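Side-chain contacts in Methylcobalamin\: coenzyme M methyltransferase (Methanosarcina mazei, PDB 4AY7), which catalyses transfer of a methyl group from a methylated corrinoid to coenzyme M, a zinc-dependent step of methanogenesis: residues A[133-136]-A[137-140]; A[12-15]-A[16-19]; A[121-124]-A[125-129]. One frame throughout, in Å; residues are numbered along the deposited sequence.

Contact 1 (A[133-136]-A[137-140]); sequences VLEA and IKII
I137 lays its CD1 methyl against CG1 of V133, one helical turn back, with 4.0 Å between the two carbons. The I137 chain gets there because CG1 stands anti to its own carbonyl carbon (chi1 -68°) and leans back along the helix, passing close over the V133 carbonyl oxygen. CD2 of L134 comes up to the same methyl from further off, at 4.4 Å. Under these side chains runs the regular i to i+4 ladder of helix 130-144, from I137 N to V133 O (3.0 Å) through to I140 N to A136 O (2.8 Å, nearly straight at 170°). I139 and I140 repeat the backward lean of I137, each with CG1 close to the oxygen that accepts its amide. On the outer side K138 reaches back past the L134 carbonyl, bending at chi3 and chi4, and crosses E135 at about a right angle. Its NZ stands 3.6 Å from E135 OE1, which makes this a long salt bridge. The chemistry is that of an amphipathic helix: aliphatic side chains on the apolar side face strand 78-80 and helices 59-71 and 178-202, while the E135-K138 ion pair lies on the polar side.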
loop_
_atom_site.group_PDB
_atom_site.type_symbol
_atom_site.label_atom_id
_atom_site.label_comp_id
_atom_site.label_asym_id
_atom_site.label_seq_id
_atom_site.Cartn_x
_atom_site.Cartn_y
_atom_site.Cartn_z
ATOM N N VAL A 133 0.977 3.545 -14.978
ATOM C CA VAL A 133 0.041 3.435 -13.880
ATOM C C VAL A 133 -1.204 4.281 -14.111
ATOM O O VAL A 133 -2.314 3.774 -13.952
ATOM C CB VAL A 133 0.685 3.845 -12.549
ATOM C CG1 VAL A 133 -0.387 3.817 -11.434
ATOM C CG2 VAL A 133 1.811 2.842 -12.225
ATOM N N LEU A 134 -1.044 5.514 -14.586
ATOM C CA LEU A 134 -2.223 6.353 -14.817
ATOM C C LEU A 134 -3.095 5.785 -15.908
ATOM O O LEU A 134 -4.304 5.764 -15.813
ATOM C CB LEU A 134 -1.806 7.799 -15.118
ATOM C CG LEU A 134 -0.957 8.460 -14.009
ATOM C CD1 LEU A 134 -0.697 9.917 -14.375
ATOM C CD2 LEU A 134 -1.628 8.385 -12.595
ATOM N N GLU A 135 -2.500 5.309 -16.960
ATOM C CA GLU A 135 -3.262 4.702 -17.999
ATOM C C GLU A 135 -3.957 3.388 -17.559
ATOM O O GLU A 135 -5.056 3.118 -17.989
ATOM C CB GLU A 135 -2.374 4.492 -19.212
ATOM C CG GLU A 135 -3.031 3.694 -20.309
ATOM C CD GLU A 135 -4.052 4.500 -21.124
ATOM O OE1 GLU A 135 -4.362 5.709 -20.806
ATOM O OE2 GLU A 135 -4.484 3.934 -22.163
ATOM N N ALA A 136 -3.313 2.600 -16.722
ATOM C CA ALA A 136 -3.911 1.329 -16.253
ATOM C C ALA A 136 -5.130 1.590 -15.364
ATOM O O ALA A 136 -6.134 0.907 -15.474
ATOM C CB ALA A 136 -2.888 0.420 -15.555
ATOM N N ILE A 137 -5.060 2.667 -14.577
ATOM C CA ILE A 137 -6.199 3.078 -13.737
ATOM C C ILE A 137 -7.381 3.401 -14.615
ATOM O O ILE A 137 -8.478 2.957 -14.344
ATOM C CB ILE A 137 -5.860 4.294 -12.860
ATOM C CG1 ILE A 137 -4.823 3.858 -11.814
ATOM C CG2 ILE A 137 -7.161 4.850 -12.252
ATOM C CD1 ILE A 137 -4.124 5.055 -11.105
ATOM N N LYS A 138 -7.144 4.147 -15.684
ATOM C CA LYS A 138 -8.252 4.481 -16.619
ATOM C C LYS A 138 -8.814 3.264 -17.310
ATOM O O LYS A 138 -10.026 3.144 -17.501
ATOM C CB LYS A 138 -7.772 5.463 -17.664
ATOM C CG LYS A 138 -7.362 6.777 -17.024
ATOM C CD LYS A 138 -6.666 7.674 -18.036
ATOM C CE LYS A 138 -5.483 8.438 -17.407
ATOM N NZ LYS A 138 -4.425 8.496 -18.452
ATOM N N ILE A 139 -7.943 2.338 -17.674
ATOM C CA ILE A 139 -8.412 1.076 -18.281
ATOM C C ILE A 139 -9.270 0.273 -17.287
ATOM O O ILE A 139 -10.305 -0.278 -17.657
ATOM C CB ILE A 139 -7.271 0.206 -18.695
ATOM C CG1 ILE A 139 -6.475 0.895 -19.827
ATOM C CG2 ILE A 139 -7.751 -1.168 -19.200
ATOM C CD1 ILE A 139 -5.226 0.101 -20.190
ATOM N N ILE A 140 -8.793 0.159 -16.046
ATOM C CA ILE A 140 -9.574 -0.511 -14.948
ATOM C C ILE A 140 -10.957 0.150 -14.735
ATOM O O ILE A 140 -11.973 -0.508 -14.855
ATOM C CB ILE A 140 -8.789 -0.529 -13.628
ATOM C CG1 ILE A 140 -7.578 -1.446 -13.817
ATOM C CG2 ILE A 140 -9.704 -0.897 -12.422
ATOM C CD1 ILE A 140 -6.521 -1.284 -12.716
#

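Contact 2 (A[12-15]-A[16-19]); sequences EFTL and KTRL
The chain runs extended through F13 and T14, then turns into helix 15-24 at L15, and the first helical bonds follow: R18 N to T14 O at 2.9 Å and L19 N to L15 O at 3.2 Å. T14 and T17 exchange bonds across this first turn. OG1 of T14 accepts from T17 N (3.1 Å, 170°), and OG1 of T17 accepts from T14 N (2.9 Å, 162°). Both hydroxyls sit between their own backbone N and carbonyl carbon, chi1 near 60° in both, which turns each oxygen onto the other residue's amide. A water bridges T17 OG1 to the carbonyl oxygen of E12. The F13 ring presents its edge to T17, CD1 lying 3.6 Å from OG1. R18, bent at chi3, turns back beside F13 and L15: F13 CB lies over one face of its guanidinium, while CD2 of L15 meets NH1 in its plane at 3.8 Å; beyond the segments its NE is salt-bridged to D29. K16 NZ hydrogen-bonds to P146 O. Reciprocal bonds between N-cap and N3 residues make this a capping box, here opening the first helix of the modelled chain.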
loop_
_atom_site.group_PDB
_atom_site.type_symbol
_atom_site.label_atom_id
_atom_site.label_comp_id
_atom_site.label_asym_id
_atom_site.label_seq_id
_atom_site.Cartn_x
_atom_site.Cartn_y
_atom_site.Cartn_z
ATOM N N GLU A 12 -28.142 -0.341 0.358
ATOM C CA GLU A 12 -27.768 -0.129 -1.051
ATOM C C GLU A 12 -26.347 0.473 -1.093
ATOM O O GLU A 12 -26.114 1.489 -1.741
ATOM C CB GLU A 12 -28.757 0.800 -1.754
ATOM N N PHE A 13 -25.400 -0.140 -0.392
ATOM C CA PHE A 13 -24.009 0.176 -0.611
ATOM C C PHE A 13 -23.581 -0.500 -1.891
ATOM O O PHE A 13 -24.124 -1.529 -2.270
ATOM C CB PHE A 13 -23.133 -0.330 0.518
ATOM C CG PHE A 13 -23.278 0.440 1.795
ATOM C CD1 PHE A 13 -22.536 1.608 2.011
ATOM C CD2 PHE A 13 -24.135 0.003 2.789
ATOM C CE1 PHE A 13 -22.636 2.301 3.207
ATOM C CE2 PHE A 13 -24.269 0.711 3.971
ATOM C CZ PHE A 13 -23.534 1.864 4.183
ATOM N N THR A 14 -22.602 0.120 -2.556
ATOM C CA THR A 14 -21.820 -0.455 -3.652
ATOM C C THR A 14 -20.488 -0.833 -3.052
ATOM O O THR A 14 -20.167 -0.450 -1.926
ATOM C CB THR A 14 -21.632 0.515 -4.820
ATOM O OG1 THR A 14 -20.824 1.639 -4.429
ATOM C CG2 THR A 14 -22.952 0.965 -5.344
ATOM N N LEU A 15 -19.706 -1.607 -3.798
ATOM C CA LEU A 15 -18.411 -1.983 -3.273
ATOM C C LEU A 15 -17.603 -0.725 -2.976
ATOM O O LEU A 15 -16.824 -0.736 -2.009
ATOM C CB LEU A 15 -17.613 -2.857 -4.239
ATOM C CG LEU A 15 -18.156 -4.233 -4.633
ATOM C CD1 LEU A 15 -17.133 -4.867 -5.599
ATOM C CD2 LEU A 15 -18.597 -5.109 -3.444
ATOM N N LYS A 16 -17.764 0.301 -3.804
ATOM C CA LYS A 16 -17.033 1.529 -3.646
ATOM C C LYS A 16 -17.495 2.301 -2.408
ATOM O O LYS A 16 -16.671 2.690 -1.583
ATOM C CB LYS A 16 -17.077 2.446 -4.914
ATOM C CG LYS A 16 -16.532 3.874 -4.694
ATOM C CD LYS A 16 -16.294 4.670 -5.954
ATOM C CE LYS A 16 -17.476 5.367 -6.602
ATOM N NZ LYS A 16 -17.034 5.875 -8.007
ATOM N N THR A 17 -18.805 2.507 -2.293
ATOM C CA THR A 17 -19.378 3.301 -1.164
ATOM C C THR A 17 -19.129 2.616 0.174
ATOM O O THR A 17 -18.862 3.298 1.172
ATOM C CB THR A 17 -20.844 3.704 -1.293
ATOM O OG1 THR A 17 -21.632 2.553 -1.373
ATOM C CG2 THR A 17 -21.184 4.670 -2.450
ATOM N N ARG A 18 -19.171 1.290 0.192
ATOM C CA ARG A 18 -18.910 0.535 1.427
ATOM C C ARG A 18 -17.464 0.715 1.830
ATOM O O ARG A 18 -17.167 0.856 3.030
ATOM C CB ARG A 18 -19.211 -0.938 1.258
ATOM C CG ARG A 18 -19.016 -1.774 2.499
ATOM C CD ARG A 18 -19.312 -3.232 2.278
ATOM N NE ARG A 18 -20.731 -3.471 1.943
ATOM C CZ ARG A 18 -21.194 -3.923 0.776
ATOM N NH1 ARG A 18 -20.398 -4.186 -0.224
ATOM N NH2 ARG A 18 -22.492 -4.114 0.609
ATOM N N LEU A 19 -16.533 0.589 0.855
ATOM C CA LEU A 19 -15.106 0.702 1.219
ATOM C C LEU A 19 -14.803 2.050 1.842
ATOM O O LEU A 19 -14.105 2.152 2.846
ATOM C CB LEU A 19 -14.123 0.379 0.056
ATOM C CG LEU A 19 -12.618 0.424 0.393
ATOM C CD1 LEU A 19 -12.289 -0.503 1.573
ATOM C CD2 LEU A 19 -11.746 0.152 -0.862
HETATM O O HOH W 1 -23.979 3.597 -2.213
#

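Contact 3 (A[121-124]-A[125-129]); sequences PADL and LQRGR
This is a local surface contact around a tight turn, in the loop that leads from strand 105-108 to helix 130-144. P121 to L124 form a type I beta turn, closed by L124 N to P121 O, and a short 3-10 segment carries on through Q126, whose N bonds to D123 O at 2.9 Å. R127 N then takes L124 O at 3.0 Å. D123 and R127 carry the side-chain part. R127, extended from CG to NE, runs back across the turn, and its NE donates to D123 OD1 in a short 2.6 Å salt bridge; NH2 adds a weak bond to the same oxygen. The carboxylate, brought round by chi1 of 64°, is turned 78° from the guanidinium, so OD1 is approached from above its plane, and one oxygen rather than both takes the donors. P121 CB rests over the centre of one guanidinium face, 3.6 Å from R127 CZ. A water links A122 O to L125 N. On the inner side, L124 and L125 pack against helix 178-202, and L124 also touches helix 86-90. A type I turn running into a 3-10 segment, bridged by the D123-R127 salt bridge, makes the last part of the loop before helix 130-144, for which R129 is the N-cap residue.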
loop_
_atom_site.group_PDB
_atom_site.type_symbol
_atom_site.label_atom_id
_atom_site.label_comp_id
_atom_site.label_asym_id
_atom_site.label_seq_id
_atom_site.Cartn_x
_atom_site.Cartn_y
_atom_site.Cartn_z
ATOM N N PRO A 121 11.237 17.134 -10.356
ATOM C CA PRO A 121 11.203 17.578 -11.747
ATOM C C PRO A 121 9.838 18.101 -12.214
ATOM O O PRO A 121 8.812 17.616 -11.769
ATOM C CB PRO A 121 11.703 16.343 -12.543
ATOM C CG PRO A 121 11.713 15.179 -11.581
ATOM C CD PRO A 121 11.242 15.664 -10.239
ATOM N N ALA A 122 9.842 19.169 -13.024
ATOM C CA ALA A 122 8.627 19.839 -13.386
ATOM C C ALA A 122 7.745 18.901 -14.157
ATOM O O ALA A 122 6.504 19.020 -14.121
ATOM C CB ALA A 122 8.889 21.100 -14.195
ATOM N N ASP A 123 8.343 17.906 -14.792
ATOM C CA ASP A 123 7.571 16.999 -15.584
ATOM C C ASP A 123 7.496 15.585 -14.999
ATOM O O ASP A 123 7.394 14.599 -15.759
ATOM C CB ASP A 123 8.146 16.941 -16.989
ATOM C CG ASP A 123 9.563 16.369 -17.006
ATOM O OD1 ASP A 123 10.248 16.328 -15.937
ATOM O OD2 ASP A 123 10.016 15.955 -18.082
ATOM N N LEU A 124 7.578 15.518 -13.668
ATOM C CA LEU A 124 7.524 14.255 -12.918
ATOM C C LEU A 124 6.512 13.275 -13.524
ATOM O O LEU A 124 6.811 12.118 -13.759
ATOM C CB LEU A 124 7.091 14.528 -11.487
ATOM C CG LEU A 124 7.098 13.285 -10.586
ATOM C CD1 LEU A 124 8.478 12.700 -10.496
ATOM C CD2 LEU A 124 6.555 13.677 -9.218
ATOM N N LEU A 125 5.310 13.759 -13.814
ATOM C CA LEU A 125 4.227 12.837 -14.216
ATOM C C LEU A 125 4.388 12.170 -15.590
ATOM O O LEU A 125 3.711 11.198 -15.926
ATOM C CB LEU A 125 2.881 13.552 -14.071
ATOM C CG LEU A 125 2.405 13.926 -12.636
ATOM C CD1 LEU A 125 1.024 14.570 -12.744
ATOM C CD2 LEU A 125 2.365 12.782 -11.549
ATOM N N GLN A 126 5.285 12.677 -16.387
ATOM C CA GLN A 126 5.617 12.056 -17.666
ATOM C C GLN A 126 6.797 11.118 -17.596
ATOM O O GLN A 126 7.074 10.410 -18.578
ATOM C CB GLN A 126 5.857 13.119 -18.747
ATOM C CG GLN A 126 4.630 13.897 -19.172
ATOM C CD GLN A 126 4.879 15.384 -19.020
ATOM O OE1 GLN A 126 5.030 16.137 -20.009
ATOM N NE2 GLN A 126 5.024 15.811 -17.755
ATOM N N ARG A 127 7.457 11.093 -16.451
ATOM C CA ARG A 127 8.658 10.307 -16.245
ATOM C C ARG A 127 8.465 8.870 -15.800
ATOM O O ARG A 127 7.493 8.543 -15.140
ATOM C CB ARG A 127 9.574 11.002 -15.252
ATOM C CG ARG A 127 10.096 12.316 -15.795
ATOM C CD ARG A 127 11.186 12.887 -14.899
ATOM N NE ARG A 127 11.674 14.152 -15.493
ATOM C CZ ARG A 127 12.924 14.580 -15.445
ATOM N NH1 ARG A 127 13.840 13.865 -14.786
ATOM N NH2 ARG A 127 13.268 15.741 -16.050
ATOM N N GLY A 128 9.389 7.996 -16.219
ATOM C CA GLY A 128 9.359 6.607 -15.767
ATOM C C GLY A 128 8.085 5.930 -16.223
ATOM O O GLY A 128 7.648 6.132 -17.342
ATOM N N ARG A 129 7.493 5.173 -15.300
ATOM C CA ARG A 129 6.289 4.403 -15.554
ATOM C C ARG A 129 5.049 5.048 -14.943
ATOM O O ARG A 129 3.975 4.446 -14.940
ATOM C CB ARG A 129 6.541 2.992 -15.084
ATOM C CG ARG A 129 7.598 2.250 -15.841
ATOM C CD ARG A 129 7.844 0.881 -15.214
ATOM N NE ARG A 129 8.580 0.951 -13.946
ATOM C CZ ARG A 129 8.185 0.413 -12.814
ATOM N NH1 ARG A 129 7.076 -0.287 -12.770
ATOM N NH2 ARG A 129 8.940 0.556 -11.733
HETATM O O HOH W 2 4.489 16.488 -13.780
#

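Along the chain the order is contact 2, contact 3, contact 1. Contacts 3 and 1 adjoin in sequence: the turn at 121-129 delivers the chain into helix 130-144, whose middle part holds contact 1, and their centres are 16 Å apart. Both lean on helix 178-202, so one long helix backs the loop and the helix that follows. Contact 2 opens helix 15-24, about 21 Å from contact 1 and 33 Å from contact 3 between centres, touching neither. All belong to the TIM-barrel fold of the uroporphyrinogen decarboxylase family. Contact 1 abuts barrel strand 78-80, whereas contact 2 caps the start of helix 15-24 and contact 3 leads into helix 130-144.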